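Putative malic enzyme ((S)-malate:NAD+ oxidoreductase (decarboxylating)) (Streptococcus pyogenes, PDB 2A9F) probably catalyses the NAD+-dependent oxidative decarboxylation of (S)-malate, with magnesium or manganese as the metal cofactor. Local coordinates at the interface of chains A and B. Coordinates in Å, arbitrary orientation; residue numbers count along the deposited sequence, not the author numbering. Chains: chain A/B, putative malic enzyme ((S)-malate:NAD+ oxidoreductase (decarboxylating)).

Contact 1: the interface of chains A and B. Residues chain A 28, 38-39, 43-44, 46-47; chain B 8, 11-14.
B:Leu12 sits between A:Ile38 and A:Val47 as the apolar centre of this part of the two-fold interface between two malic enzyme subunits. It comes from the N-terminal stretch of chain B, just ahead of helix 14-19. Its CG stands between its own backbone N and carbonyl carbon (chi1 72°), and from there the two methyls part. CD1 goes to A:Val47, meeting CG2 at 3.4 Å with the two side chains crossing obliquely. CD2 turns to main chain, 3.4 Å from A:Ile38 O and near the carbonyl carbon of A:Gly43. A:Ile38 runs past B:Leu12 in the opposite direction, its CG2 beside the leucine CB; that pair is modelled too tight, and its spacing is doubtful. Farther along, CD1 of A:Ile38 ends 4.0 Å from the carbonyl O of B:Ala11.

Outward lies B:Gln14, extended beyond CG, which A:Val28 crosses at about a right angle. The NE2 end of the amide is modelled overlapping the valine methyls, and its spacing is doubtful. OE1 of B:Gln14 points toward A:Ala39, 3.6 Å from CA. No nitrogen or oxygen of chain A comes within bonding reach of the amide, and the contact is one of packing. At the other rim the carboxylate atom OE1 of B:Glu13 lies 3.9 Å from CG2 of A:Val47. Nearby, the hydroxyl OG of A:Ser46 donates to A:Gly43 O at 2.7 Å, tilted 18° from the carbonyl plane, bracing the turn against which the leucine packs.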
# COMPACT_ATOMS: atom_id res chain seq x y z
N VAL A 28 17.34 -0.10 -5.91
CA VAL A 28 17.94 0.17 -7.20
C VAL A 28 18.64 1.55 -7.16
O VAL A 28 18.33 2.38 -6.31
CB VAL A 28 16.84 0.14 -8.30
CG1 VAL A 28 17.15 1.09 -9.42
CG2 VAL A 28 16.70 -1.27 -8.82
N ILE A 38 16.73 4.64 -16.32
CA ILE A 38 16.64 3.20 -16.21
C ILE A 38 15.49 2.83 -15.26
O ILE A 38 14.65 1.99 -15.57
CB ILE A 38 17.97 2.64 -15.70
CG1 ILE A 38 19.07 2.90 -16.74
CG2 ILE A 38 17.84 1.15 -15.39
CD1 ILE A 38 20.45 2.43 -16.33
N ALA A 39 15.45 3.49 -14.10
CA ALA A 39 14.42 3.23 -13.11
C ALA A 39 13.10 3.91 -13.43
O ALA A 39 12.06 3.51 -12.92
CB ALA A 39 14.89 3.66 -11.71
N GLY A 43 13.46 4.17 -20.06
CA GLY A 43 13.52 2.71 -20.00
C GLY A 43 12.35 1.95 -19.39
O GLY A 43 11.87 0.96 -19.97
N VAL A 44 11.88 2.40 -18.23
CA VAL A 44 10.76 1.75 -17.55
C VAL A 44 9.59 1.40 -18.46
O VAL A 44 8.83 0.48 -18.17
CB VAL A 44 10.23 2.64 -16.38
CG1 VAL A 44 9.43 3.80 -16.92
CG2 VAL A 44 9.40 1.81 -15.44
N SER A 46 9.53 -0.15 -21.11
CA SER A 46 9.68 -1.50 -21.65
C SER A 46 9.44 -2.59 -20.61
O SER A 46 9.24 -3.75 -20.96
CB SER A 46 11.07 -1.67 -22.26
OG SER A 46 12.06 -1.36 -21.30
N VAL A 47 9.47 -2.21 -19.34
CA VAL A 47 9.20 -3.16 -18.27
C VAL A 47 7.69 -3.31 -18.26
O VAL A 47 7.15 -4.40 -18.06
CB VAL A 47 9.63 -2.63 -16.93
CG1 VAL A 47 9.29 -3.65 -15.84
CG2 VAL A 47 11.10 -2.32 -16.96
N GLY B 8 18.41 1.49 -22.60
CA GLY B 8 18.18 1.53 -21.17
C GLY B 8 17.01 0.62 -20.86
O GLY B 8 17.06 -0.21 -19.95
N ALA B 11 18.72 -2.36 -21.03
CA ALA B 11 19.92 -2.19 -20.22
C ALA B 11 19.55 -1.84 -18.80
O ALA B 11 20.29 -1.15 -18.10
CB ALA B 11 20.83 -1.10 -20.81
N LEU B 12 18.36 -2.30 -18.40
CA LEU B 12 17.88 -2.10 -17.06
C LEU B 12 17.62 -3.46 -16.44
O LEU B 12 18.51 -4.02 -15.80
CB LEU B 12 16.60 -1.25 -17.05
CG LEU B 12 15.20 -1.67 -17.50
CD1 LEU B 12 14.44 -2.32 -16.35
CD2 LEU B 12 14.45 -0.42 -17.95
N GLU B 13 16.43 -4.00 -16.70
CA GLU B 13 16.01 -5.27 -16.14
C GLU B 13 16.77 -5.61 -14.88
O GLU B 13 17.39 -6.66 -14.72
CB GLU B 13 16.06 -6.40 -17.15
CG GLU B 13 14.66 -6.73 -17.63
CD GLU B 13 14.04 -5.59 -18.44
OE1 GLU B 13 14.26 -4.42 -18.07
OE2 GLU B 13 13.32 -5.88 -19.43
N GLN B 14 16.71 -4.61 -14.00
CA GLN B 14 17.26 -4.66 -12.67
C GLN B 14 16.00 -5.20 -12.00
O GLN B 14 16.04 -5.83 -10.95
CB GLN B 14 17.54 -3.23 -12.21
CG GLN B 14 16.34 -2.31 -12.41
CD GLN B 14 16.65 -0.88 -12.08
OE1 GLN B 14 15.84 0.01 -12.31
NE2 GLN B 14 17.83 -0.64 -11.52

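Contact 2: the interface of chains A and B. Residues chain A 62-63, 130; chain B 19-22, 89, 93, 109.
A:Thr63 and B:Glu93 reach toward each other tip to tip, and their meeting anchors this part of the subunit interface. The glutamate leaves helix 85-102 of chain B with its chain extended beyond CG, which delivers the carboxylate to the start of the 3-10 helix 63-65 of chain A. There the backbone N of A:Thr63 donates to OE1 at 2.8 Å, fairly straight at 159° and on the syn side, though 29° out of the carboxylate plane. The threonine hydroxyl OG1 adds a weak bond to the same oxygen. The second oxygen, OE2, is taken within chain B by the backbone N of B:Lys21 at 2.8 Å, nearly along its C-O axis. One carboxylate thus spans amides of both subunits, and these N-H groups would favour its negative charge.

A:Thr62 lies crosswise, at about a right angle to both B:Glu93 and B:Met89; its CB is 3.9 Å from CG of the methionine. B:Met89, bent at chi2 (64°), sends its CE on to A:Thr130, reaching CG2 at 3.6 Å, again crosswise. On the opposite side, the CG2 methyl of A:Thr63 rests 3.7 Å from CA of B:Gly20, close against the main chain.

By tying the 62-63 segment of chain A to helix 85-102 and the 20-21 loop of chain B, the site likely fixes the position of the helix that also carries the predicted catalytic lysine, B:Lys95.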
# COMPACT_ATOMS: atom_id res chain seq x y z
N THR A 62 8.07 -6.88 -10.79
CA THR A 62 7.49 -5.88 -9.88
C THR A 62 7.61 -6.34 -8.45
O THR A 62 7.99 -7.48 -8.19
CB THR A 62 6.01 -5.61 -10.19
OG1 THR A 62 5.20 -6.65 -9.63
CG2 THR A 62 5.77 -5.56 -11.69
N THR A 63 7.28 -5.47 -7.51
CA THR A 63 7.38 -5.85 -6.11
C THR A 63 6.27 -6.79 -5.68
O THR A 63 6.25 -7.22 -4.55
CB THR A 63 7.42 -4.64 -5.17
OG1 THR A 63 6.29 -3.79 -5.41
CG2 THR A 63 8.70 -3.88 -5.36
N THR A 130 -1.77 -5.29 -7.16
CA THR A 130 -0.60 -4.71 -6.55
C THR A 130 0.26 -5.66 -5.75
O THR A 130 1.50 -5.64 -5.83
CB THR A 130 -1.01 -3.57 -5.58
OG1 THR A 130 -1.48 -2.44 -6.32
CG2 THR A 130 0.16 -3.15 -4.70
N GLY B 19 13.70 -7.76 -8.58
CA GLY B 19 12.30 -8.07 -8.41
C GLY B 19 11.63 -6.81 -7.89
O GLY B 19 11.37 -6.67 -6.69
N GLY B 20 11.36 -5.87 -8.79
CA GLY B 20 10.74 -4.63 -8.37
C GLY B 20 11.84 -3.69 -7.93
O GLY B 20 12.96 -4.13 -7.70
N LYS B 21 11.53 -2.40 -7.78
CA LYS B 21 12.54 -1.41 -7.41
C LYS B 21 12.46 -0.94 -5.96
O LYS B 21 13.38 -0.29 -5.47
CB LYS B 21 12.44 -0.22 -8.37
CG LYS B 21 12.36 -0.66 -9.86
CD LYS B 21 12.57 0.47 -10.90
CE LYS B 21 11.32 1.34 -11.13
NZ LYS B 21 10.25 0.66 -11.93
N LEU B 22 11.39 -1.31 -5.27
CA LEU B 22 11.19 -0.89 -3.87
C LEU B 22 11.17 -2.02 -2.86
O LEU B 22 10.98 -3.18 -3.21
CB LEU B 22 9.86 -0.15 -3.72
CG LEU B 22 9.46 0.95 -4.68
CD1 LEU B 22 8.07 1.40 -4.29
CD2 LEU B 22 10.46 2.12 -4.63
N MET B 89 2.31 -1.10 -12.72
CA MET B 89 3.09 -1.21 -11.49
C MET B 89 4.56 -0.79 -11.62
O MET B 89 5.11 -0.14 -10.72
CB MET B 89 2.98 -2.63 -10.94
CG MET B 89 3.37 -2.78 -9.48
SD MET B 89 2.33 -1.90 -8.31
CE MET B 89 3.01 -2.46 -6.86
N GLU B 93 6.21 2.13 -9.40
CA GLU B 93 7.33 1.84 -8.51
C GLU B 93 8.42 2.88 -8.73
O GLU B 93 9.06 3.31 -7.78
CB GLU B 93 7.87 0.43 -8.76
CG GLU B 93 6.90 -0.68 -8.39
CD GLU B 93 7.51 -2.08 -8.41
OE1 GLU B 93 6.78 -3.03 -8.74
OE2 GLU B 93 8.71 -2.26 -8.10
N PRO B 109 3.53 2.33 -4.14
CA PRO B 109 2.84 2.16 -5.42
C PRO B 109 1.62 1.27 -5.21
O PRO B 109 1.71 0.25 -4.52
CB PRO B 109 3.88 1.48 -6.28
CG PRO B 109 4.57 0.58 -5.28
CD PRO B 109 4.75 1.51 -4.09

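Contact 3: the interface of chains A and B. Residues chain A 21, 77, 83, 87, 90-91; chain B 44, 47-48, 51, 62.
Two helices meet across the malic enzyme interface here, 85-102 of chain A and 44-53 of chain B, and A:Pro90 is set against the side chains of B:Val44, B:Val47 and B:Ile51. The proline ring leads with its CG: this atom touches CG1 of B:Val47 at 3.4 Å and meets the tip of B:Ile51, CD1, at 3.5 Å. B:Thr62, arriving from the loop ahead of the 3-10 helix, lays its CG2 methyl near the CG and CD side of the ring. B:Val44 turns CG2 anti to its backbone N, which puts that methyl beside the proline CB and, about crosswise, beside CG2 of A:Val91 at 4.0 Å.

One turn earlier in the chain A helix, CA of A:Ala87 takes CG2 of B:Ile51 at 3.4 Å. The polar link is B:Ser48: its OG stands anti to the carbonyl carbon (chi1 -71°) and donates to A:Ala87 O at 2.9 Å, with a C=O...donor angle of 165°. A:Ala87 O lies 5.1 Å from A:Val91 N, too far for the usual helical bond, so the partner's hydroxyl appears to serve an acceptor not used by that amide.

A second carbonyl of this helix is bound within chain A. The A:Lys21 chain bends at chi3 and chi4, and its amine NZ donates to A:Pro90 O at 3.0 Å, tilted 30° from the carbonyl plane. CG2 of B:Val44 comes crosswise to the same A:Lys21 NZ, at 3.8 Å.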
# COMPACT_ATOMS: atom_id res chain seq x y z
N LYS A 21 6.88 3.39 12.10
CA LYS A 21 7.99 2.45 12.21
C LYS A 21 8.47 1.86 10.88
O LYS A 21 9.47 1.14 10.85
CB LYS A 21 7.58 1.31 13.14
CG LYS A 21 7.02 1.79 14.47
CD LYS A 21 6.78 0.64 15.43
CE LYS A 21 5.63 -0.26 15.00
NZ LYS A 21 4.48 -0.15 15.95
N VAL A 77 -8.88 -4.22 16.65
CA VAL A 77 -7.47 -4.06 16.95
C VAL A 77 -7.09 -4.62 18.33
O VAL A 77 -7.59 -4.17 19.36
CB VAL A 77 -7.07 -2.58 16.91
CG1 VAL A 77 -5.55 -2.45 17.07
CG2 VAL A 77 -7.55 -1.96 15.61
N ILE A 83 -11.64 0.86 17.14
CA ILE A 83 -11.05 2.16 17.40
C ILE A 83 -10.79 2.97 16.14
O ILE A 83 -10.28 4.09 16.21
CB ILE A 83 -9.74 2.01 18.16
CG1 ILE A 83 -8.80 1.06 17.40
CG2 ILE A 83 -10.00 1.45 19.52
CD1 ILE A 83 -7.42 0.88 18.03
N ALA A 87 -6.06 4.67 14.32
CA ALA A 87 -5.60 4.11 15.59
C ALA A 87 -5.04 2.70 15.43
O ALA A 87 -4.24 2.24 16.24
CB ALA A 87 -6.74 4.11 16.61
N PRO A 90 -0.60 1.75 13.96
CA PRO A 90 0.57 1.36 14.75
C PRO A 90 0.71 -0.16 14.80
O PRO A 90 1.82 -0.69 14.72
CB PRO A 90 0.29 1.95 16.13
CG PRO A 90 -0.47 3.16 15.80
CD PRO A 90 -1.44 2.69 14.73
N VAL A 91 -0.41 -0.86 14.93
CA VAL A 91 -0.40 -2.31 15.01
C VAL A 91 -0.16 -2.98 13.64
O VAL A 91 0.57 -3.96 13.55
CB VAL A 91 -1.73 -2.84 15.59
CG1 VAL A 91 -1.75 -4.36 15.57
CG2 VAL A 91 -1.89 -2.34 17.01
N VAL B 44 2.81 -1.46 21.82
CA VAL B 44 2.14 -0.77 20.73
C VAL B 44 0.68 -0.46 21.11
O VAL B 44 0.07 0.44 20.53
CB VAL B 44 2.20 -1.61 19.43
CG1 VAL B 44 1.54 -2.94 19.64
CG2 VAL B 44 1.54 -0.85 18.29
N VAL B 47 0.11 3.09 21.86
CA VAL B 47 0.15 3.97 20.70
C VAL B 47 -1.22 3.99 20.03
O VAL B 47 -1.72 5.06 19.67
CB VAL B 47 1.18 3.49 19.66
CG1 VAL B 47 1.17 4.43 18.46
CG2 VAL B 47 2.56 3.43 20.29
N SER B 48 -1.81 2.81 19.87
CA SER B 48 -3.14 2.70 19.26
C SER B 48 -4.16 3.49 20.08
O SER B 48 -4.90 4.33 19.54
CB SER B 48 -3.57 1.24 19.18
OG SER B 48 -2.83 0.55 18.19
N ILE B 51 -3.84 7.27 19.94
CA ILE B 51 -4.38 7.77 18.68
C ILE B 51 -5.89 7.66 18.67
O ILE B 51 -6.56 8.50 18.06
CB ILE B 51 -3.80 6.98 17.48
CG1 ILE B 51 -2.33 7.32 17.30
CG2 ILE B 51 -4.58 7.30 16.19
CD1 ILE B 51 -1.66 6.47 16.27
N THR B 62 2.27 7.57 13.29
CA THR B 62 2.19 6.53 12.29
C THR B 62 2.86 7.02 11.03
O THR B 62 3.08 8.23 10.88
CB THR B 62 0.72 6.14 12.00
OG1 THR B 62 0.07 7.21 11.31
CG2 THR B 62 -0.02 5.91 13.28

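Contact 4: the interface of chains A and B. Residues chain A 39-40, 44; chain B 21, 90-91, 94-95, 98, 137.
A:Tyr40 turns its CG anti to the backbone N (chi1 -161°), and this swings the ring across to helix 85-102 of chain B, where B:Lys95 starts out in the same anti sense (chi1 -178°) and then bends at chi2. The two side chains pass at a slant, with the lysine CD 3.7 Å from the phenol OH. On one face of the ring lies CD1 of B:Leu98, a CH-pi contact 3.9 Å from the centroid and offset toward the rim. At the edge, in plane, the carbonyl O of B:Val91 faces CE1 at 3.3 Å. B:Gly94, which has no side chain, lets CD1 of the tyrosine come within 3.7 Å of its CA.

B:Glu137, a magnesium ligand, meets the tyrosine tip to tip. Its OE2 is 3.9 Å from the phenol OH, too far for a bond, and ring and carboxylate stand 83° apart. The other oxygen, OE1, forms a long salt bridge with NZ of B:Lys95 at 3.6 Å. A:Tyr40 is the predicted proton donor and B:Lys95 the predicted proton acceptor, so the catalytic pair appears to be assembled from two subunits.

On the backbone side of the tyrosine, B:Lys21 passes A:Ala39, its CD 4.0 Å from the alanine CA. CG2 of A:Val44 lies 3.7 Å from B:Pro90 O, the carbonyl to which B:Lys21 NZ donates within chain B. The tyrosine directly follows helix 33-39 and lies on helix 85-102 beside chain B's metal site.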
# COMPACT_ATOMS: atom_id res chain seq x y z
N ALA A 39 15.45 3.49 -14.10
CA ALA A 39 14.42 3.23 -13.11
C ALA A 39 13.10 3.91 -13.43
O ALA A 39 12.06 3.51 -12.92
CB ALA A 39 14.89 3.66 -11.71
N TYR A 40 13.12 4.93 -14.29
CA TYR A 40 11.88 5.62 -14.63
C TYR A 40 11.72 6.04 -16.09
O TYR A 40 12.25 5.41 -17.00
CB TYR A 40 11.69 6.85 -13.71
CG TYR A 40 10.26 7.35 -13.66
CD1 TYR A 40 9.21 6.50 -13.29
CD2 TYR A 40 9.95 8.65 -14.08
CE1 TYR A 40 7.89 6.92 -13.34
CE2 TYR A 40 8.63 9.08 -14.14
CZ TYR A 40 7.60 8.22 -13.78
OH TYR A 40 6.29 8.63 -13.90
N VAL A 44 11.88 2.40 -18.23
CA VAL A 44 10.76 1.75 -17.55
C VAL A 44 9.59 1.40 -18.46
O VAL A 44 8.83 0.48 -18.17
CB VAL A 44 10.23 2.64 -16.38
CG1 VAL A 44 9.43 3.80 -16.92
CG2 VAL A 44 9.40 1.81 -15.44
N LYS B 21 11.53 -2.40 -7.78
CA LYS B 21 12.54 -1.41 -7.41
C LYS B 21 12.46 -0.94 -5.96
O LYS B 21 13.38 -0.29 -5.47
CB LYS B 21 12.44 -0.22 -8.37
CG LYS B 21 12.36 -0.66 -9.86
CD LYS B 21 12.57 0.47 -10.90
CE LYS B 21 11.32 1.34 -11.13
NZ LYS B 21 10.25 0.66 -11.93
N PRO B 90 5.22 -1.15 -12.74
CA PRO B 90 6.63 -0.74 -12.87
C PRO B 90 6.76 0.79 -12.86
O PRO B 90 7.68 1.34 -12.25
CB PRO B 90 7.04 -1.35 -14.21
CG PRO B 90 6.19 -2.57 -14.28
CD PRO B 90 4.84 -2.06 -13.83
N VAL B 91 5.84 1.48 -13.54
CA VAL B 91 5.87 2.94 -13.59
C VAL B 91 5.57 3.55 -12.24
O VAL B 91 6.18 4.55 -11.86
CB VAL B 91 4.87 3.49 -14.62
CG1 VAL B 91 4.65 4.97 -14.38
CG2 VAL B 91 5.40 3.27 -16.03
N GLY B 94 8.61 3.29 -9.98
CA GLY B 94 9.63 4.28 -10.30
C GLY B 94 9.29 5.67 -9.80
O GLY B 94 10.15 6.41 -9.31
N LYS B 95 8.01 6.01 -9.93
CA LYS B 95 7.48 7.29 -9.48
C LYS B 95 7.63 7.38 -7.95
O LYS B 95 8.00 8.43 -7.41
CB LYS B 95 6.01 7.38 -9.88
CG LYS B 95 5.34 8.68 -9.52
CD LYS B 95 5.84 9.79 -10.41
CE LYS B 95 5.19 11.10 -10.04
NZ LYS B 95 5.54 12.10 -11.07
N LEU B 98 11.24 7.98 -6.84
CA LEU B 98 11.60 9.39 -7.00
C LEU B 98 11.22 10.26 -5.81
O LEU B 98 11.96 11.18 -5.44
CB LEU B 98 10.98 9.95 -8.29
CG LEU B 98 11.43 9.22 -9.56
CD1 LEU B 98 10.71 9.74 -10.80
CD2 LEU B 98 12.93 9.40 -9.71
N GLU B 137 -1.79 8.95 -10.88
CA GLU B 137 -0.85 8.92 -11.98
C GLU B 137 -1.31 7.95 -13.05
O GLU B 137 -1.88 6.90 -12.76
CB GLU B 137 0.53 8.49 -11.45
CG GLU B 137 1.63 8.36 -12.47
CD GLU B 137 2.25 9.69 -12.87
OE1 GLU B 137 2.42 10.56 -11.98
OE2 GLU B 137 2.58 9.87 -14.06

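Contacts 1, 2 and 4 lie together, with centres about 12 Å (1 to 2), 9 Å (1 to 4) and 8 Å (2 to 4) apart. Contact 4 joins its neighbours, sharing A:Ala39 and A:Val44 with contact 1 and B:Lys21 with contact 2. Contact 3 is remote, about 38 Å from contact 1, 26 Å from contact 2 and 30 Å from contact 4, because it belongs to the other half of the two-fold interface. There the chains are exchanged, and helix 85-102 serves again. The interface thus brings A:Tyr40 to B:Lys95, and by symmetry the reverse, suggesting that the dimer is needed for a complete active site.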